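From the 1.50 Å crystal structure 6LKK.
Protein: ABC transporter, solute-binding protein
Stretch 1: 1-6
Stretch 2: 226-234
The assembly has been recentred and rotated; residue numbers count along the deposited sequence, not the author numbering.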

ATOM      1  N   ASN A   1      26.170 -12.928   0.175  1.00 39.78           N
ATOM      2  CA  ASN A   1      26.307 -11.903   1.205  1.00 36.95           C
ATOM      3  C   ASN A   1      25.144 -10.917   1.178  1.00 41.19           C
ATOM      4  O   ASN A   1      24.648 -10.502   2.228  1.00 45.13           O
ATOM      5  CB  ASN A   1      27.631 -11.148   1.040  1.00 43.04           C
ATOM      6  CG  ASN A   1      28.798 -11.859   1.705  1.00 52.70           C
ATOM      7  OD1 ASN A   1      28.638 -12.935   2.284  1.00 57.14           O
ATOM      8  ND2 ASN A   1      29.984 -11.259   1.616  1.00 48.18           N
ATOM      9  N   VAL A   2      24.705 -10.545  -0.019  1.00 38.12           N
ATOM     10  CA  VAL A   2      23.658  -9.540  -0.167  1.00 38.92           C
ATOM     11  C   VAL A   2      22.292 -10.193  -0.016  1.00 31.24           C
ATOM     12  O   VAL A   2      22.049 -11.299  -0.515  1.00 33.41           O
ATOM     13  CB  VAL A   2      23.793  -8.826  -1.524  1.00 41.07           C
ATOM     14  CG1 VAL A   2      22.588  -7.933  -1.796  1.00 41.28           C
ATOM     15  CG2 VAL A   2      25.074  -8.004  -1.557  1.00 45.39           C
ATOM     16  N   LEU A   3      21.391  -9.504   0.680  1.00 26.80           N
ATOM     17  CA  LEU A   3      20.003  -9.927   0.826  1.00 27.83           C
ATOM     18  C   LEU A   3      19.128  -8.941   0.064  1.00 24.75           C
ATOM     19  O   LEU A   3      19.074  -7.756   0.411  1.00 27.85           O
ATOM     20  CB  LEU A   3      19.599  -9.987   2.299  1.00 21.25           C
ATOM     21  CG  LEU A   3      18.294 -10.708   2.644  1.00 23.31           C
ATOM     22  CD1 LEU A   3      18.266 -11.010   4.129  1.00 25.34           C
ATOM     23  CD2 LEU A   3      17.058  -9.898   2.252  1.00 25.11           C
ATOM     24  N   THR A   4      18.441  -9.430  -0.963  1.00 25.28           N
ATOM     25  CA  THR A   4      17.648  -8.586  -1.847  1.00 24.60           C
ATOM     26  C   THR A   4      16.187  -8.600  -1.415  1.00 22.72           C
ATOM     27  O   THR A   4      15.594  -9.669  -1.233  1.00 22.45           O
ATOM     28  CB  THR A   4      17.778  -9.048  -3.299  1.00 30.75           C
ATOM     29  OG1 THR A   4      19.142  -8.911  -3.717  1.00 35.41           O
ATOM     30  CG2 THR A   4      16.887  -8.219  -4.218  1.00 29.30           C
ATOM     31  N   VAL A   5      15.615  -7.409  -1.265  1.00 21.02           N
ATOM     32  CA  VAL A   5      14.218  -7.225  -0.893  1.00 19.97           C
ATOM     33  C   VAL A   5      13.486  -6.631  -2.089  1.00 20.23           C
ATOM     34  O   VAL A   5      13.933  -5.629  -2.659  1.00 22.48           O
ATOM     35  CB  VAL A   5      14.087  -6.310   0.339  1.00 20.65           C
ATOM     36  CG1 VAL A   5      12.620  -6.044   0.678  1.00 19.36           C
ATOM     37  CG2 VAL A   5      14.816  -6.910   1.537  1.00 21.46           C
ATOM     38  N   TYR A   6      12.371  -7.249  -2.474  1.00 19.13           N
ATOM     39  CA  TYR A   6      11.437  -6.638  -3.414  1.00 20.02           C
ATOM     40  C   TYR A   6      10.446  -5.796  -2.624  1.00 18.58           C
ATOM     41  O   TYR A   6       9.896  -6.263  -1.624  1.00 19.96           O
ATOM     42  CB  TYR A   6      10.662  -7.686  -4.216  1.00 19.67           C
ATOM     43  CG  TYR A   6      11.478  -8.721  -4.956  1.00 21.49           C
ATOM     44  CD1 TYR A   6      11.929  -9.866  -4.314  1.00 22.99           C
ATOM     45  CD2 TYR A   6      11.752  -8.579  -6.309  1.00 23.34           C
ATOM     46  CE1 TYR A   6      12.657 -10.830  -4.996  1.00 24.55           C
ATOM     47  CE2 TYR A   6      12.480  -9.535  -6.999  1.00 24.84           C
ATOM     48  CZ  TYR A   6      12.927 -10.656  -6.335  1.00 29.22           C
ATOM     49  OH  TYR A   6      13.649 -11.610  -7.016  1.00 28.00           O
ATOM     50  N   PRO A 226      18.520 -19.473  -0.464  1.00 27.61           N
ATOM     51  CA  PRO A 226      17.962 -18.405   0.374  1.00 25.60           C
ATOM     52  C   PRO A 226      18.993 -17.874   1.357  1.00 28.15           C
ATOM     53  O   PRO A 226      19.762 -18.630   1.955  1.00 27.84           O
ATOM     54  CB  PRO A 226      16.790 -19.088   1.090  1.00 31.37           C
ATOM     55  CG  PRO A 226      17.074 -20.552   1.002  1.00 33.18           C
ATOM     56  CD  PRO A 226      17.797 -20.745  -0.290  1.00 29.56           C
ATOM     57  N   HIS A 227      19.006 -16.559   1.511  1.00 25.92           N
ATOM     58  CA  HIS A 227      19.888 -15.930   2.480  1.00 24.33           C
ATOM     59  C   HIS A 227      19.465 -16.361   3.878  1.00 21.21           C
ATOM     60  O   HIS A 227      18.300 -16.166   4.248  1.00 21.70           O
ATOM     61  CB  HIS A 227      19.833 -14.413   2.346  1.00 23.22           C
ATOM     62  CG  HIS A 227      20.963 -13.709   3.028  1.00 26.47           C
ATOM     63  ND1 HIS A 227      21.170 -13.777   4.389  1.00 24.23           N
ATOM     64  CD2 HIS A 227      21.951 -12.928   2.536  1.00 27.61           C
ATOM     65  CE1 HIS A 227      22.239 -13.068   4.705  1.00 29.12           C
ATOM     66  NE2 HIS A 227      22.730 -12.540   3.599  1.00 29.49           N
ATOM     67  N   PRO A 228      20.353 -16.957   4.683  1.00 24.21           N
ATOM     68  CA  PRO A 228      19.912 -17.512   5.974  1.00 22.05           C
ATOM     69  C   PRO A 228      19.431 -16.471   6.975  1.00 21.28           C
ATOM     70  O   PRO A 228      18.812 -16.850   7.977  1.00 22.06           O
ATOM     71  CB  PRO A 228      21.160 -18.244   6.489  1.00 25.92           C
ATOM     72  CG  PRO A 228      22.304 -17.628   5.773  1.00 24.46           C
ATOM     73  CD  PRO A 228      21.786 -17.191   4.438  1.00 23.47           C
ATOM     74  N   LYS A 229      19.680 -15.185   6.746  1.00 20.07           N
ATOM     75  CA  LYS A 229      19.245 -14.139   7.662  1.00 19.48           C
ATOM     76  C   LYS A 229      17.880 -13.561   7.304  1.00 16.71           C
ATOM     77  O   LYS A 229      17.441 -12.603   7.950  1.00 20.01           O
ATOM     78  CB  LYS A 229      20.282 -13.013   7.702  1.00 23.17           C
ATOM     79  CG  LYS A 229      21.499 -13.341   8.547  1.00 31.54           C
ATOM     80  CD  LYS A 229      21.189 -13.143  10.020  1.00 35.83           C
ATOM     81  CE  LYS A 229      22.119 -13.944  10.916  1.00 42.32           C
ATOM     82  NZ  LYS A 229      21.539 -14.086  12.280  1.00 44.73           N
ATOM     83  N   ARG A 230      17.191 -14.120   6.308  1.00 19.68           N
ATOM     84  CA  ARG A 230      15.943 -13.503   5.870  1.00 17.94           C
ATOM     85  C   ARG A 230      14.829 -13.691   6.890  1.00 18.07           C
ATOM     86  O   ARG A 230      13.962 -12.822   7.017  1.00 18.52           O
ATOM     87  CB  ARG A 230      15.520 -14.046   4.506  1.00 18.05           C
ATOM     88  CG  ARG A 230      15.135 -15.514   4.455  1.00 19.46           C
ATOM     89  CD  ARG A 230      14.762 -15.868   3.026  1.00 20.06           C
ATOM     90  NE  ARG A 230      14.244 -17.223   2.871  1.00 20.13           N
ATOM     91  CZ  ARG A 230      13.796 -17.713   1.719  1.00 22.40           C
ATOM     92  NH1 ARG A 230      13.802 -16.958   0.627  1.00 27.06           N
ATOM     93  NH2 ARG A 230      13.342 -18.954   1.654  1.00 23.57           N
ATOM     94  N   LYS A 231      14.828 -14.800   7.632  1.00 17.73           N
ATOM     95  CA  LYS A 231      13.824 -14.949   8.679  1.00 16.55           C
ATOM     96  C   LYS A 231      14.084 -13.990   9.832  1.00 18.28           C
ATOM     97  O   LYS A 231      13.134 -13.496  10.451  1.00 17.84           O
ATOM     98  CB  LYS A 231      13.776 -16.397   9.168  1.00 18.01           C
ATOM     99  CG  LYS A 231      13.015 -17.297   8.217  1.00 17.71           C
ATOM    100  CD  LYS A 231      12.992 -18.746   8.658  1.00 19.75           C
ATOM    101  CE  LYS A 231      12.250 -19.590   7.632  1.00 23.56           C
ATOM    102  NZ  LYS A 231      12.233 -21.041   7.968  1.00 26.36           N
ATOM    103  N   LYS A 232      15.354 -13.694  10.123  1.00 17.12           N
ATOM    104  CA  LYS A 232      15.651 -12.656  11.103  1.00 16.10           C
ATOM    105  C   LYS A 232      15.147 -11.301  10.623  1.00 18.77           C
ATOM    106  O   LYS A 232      14.668 -10.491  11.424  1.00 17.44           O
ATOM    107  CB  LYS A 232      17.154 -12.606  11.383  1.00 17.16           C
ATOM    108  CG  LYS A 232      17.615 -11.443  12.262  1.00 23.84           C
ATOM    109  CD  LYS A 232      17.007 -11.474  13.655  1.00 26.70           C
ATOM    110  CE  LYS A 232      16.506 -10.099  14.069  1.00 30.89           C
ATOM    111  NZ  LYS A 232      15.879 -10.105  15.419  1.00 30.28           N
ATOM    112  N   LEU A 233      15.231 -11.041   9.315  1.00 16.70           N
ATOM    113  CA  LEU A 233      14.740  -9.772   8.785  1.00 16.72           C
ATOM    114  C   LEU A 233      13.229  -9.659   8.958  1.00 17.12           C
ATOM    115  O   LEU A 233      12.716  -8.616   9.379  1.00 16.98           O
ATOM    116  CB  LEU A 233      15.130  -9.621   7.312  1.00 18.04           C
ATOM    117  CG  LEU A 233      14.609  -8.355   6.617  1.00 17.84           C
ATOM    118  CD1 LEU A 233      15.116  -7.095   7.307  1.00 18.85           C
ATOM    119  CD2 LEU A 233      15.000  -8.345   5.148  1.00 20.95           C
ATOM    120  N   VAL A 234      12.492 -10.722   8.626  1.00 17.67           N
ATOM    121  CA  VAL A 234      11.043 -10.687   8.807  1.00 15.24           C
ATOM    122  C   VAL A 234      10.701 -10.485  10.278  1.00 16.61           C
ATOM    123  O   VAL A 234       9.828  -9.680  10.624  1.00 17.00           O
ATOM    124  CB  VAL A 234      10.398 -11.966   8.240  1.00 16.62           C
ATOM    125  CG1 VAL A 234       8.895 -11.961   8.486  1.00 19.34           C
ATOM    126  CG2 VAL A 234      10.678 -12.092   6.751  1.00 18.50           C
TER

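This is a small contact between the first strand residues of the chain's N-terminus and a turn together with the start of the helix that follows it, in which one imidazole ring supplies the polar tie and a small apolar cluster of L3, V5 and L233 supplies the packing. The segments come from distant parts of one chain, their contacting residues at least 224 positions apart, and together they bury 273 Å². Strand and helix run at 47° to each other, with axes no closer than 10.7 Å, so side chains must bridge the gap; the backbones come nearest at L3 and H227, whose CA atoms lie 6.2 Å apart.

H227 is held from both of its nitrogens. Within its own stretch, the backbone N of K229 donates to H227 ND1 at 3.1 Å, while the type I turn from H227 to R230 is closed by R230 N bonding to H227 O, also at 3.1 Å. With ND1 accepting, H227 NE2 is the donor, and it bonds to N1 O at 3.1 Å. The N-H...O angle of 144° makes this bond somewhat bent. It asks nothing of the N1 side chain, whose CB points away. The carbonyl O of V2 also lies near the ring plane, 3.5 Å from H227 CD2, so the ring edge meets backbone oxygens while one face receives carbon: L3 CB sits 4.1 Å from the H227 ring centroid in a CH-pi contact.

L3 is the hinge of the apolar part, with 92 Å² covered. L3 CD1 approaches the start of the helix, 3.8 Å from R230 CA, and L3 CD2 meets L233 CD2 at 3.9 Å. Two residues along the strand, V5 CG2 reaches that same L233 methyl, CD2, at 3.9 Å. Between L3, which points toward the other stretch, and V5, which points sideways, T4 points away and makes no contact.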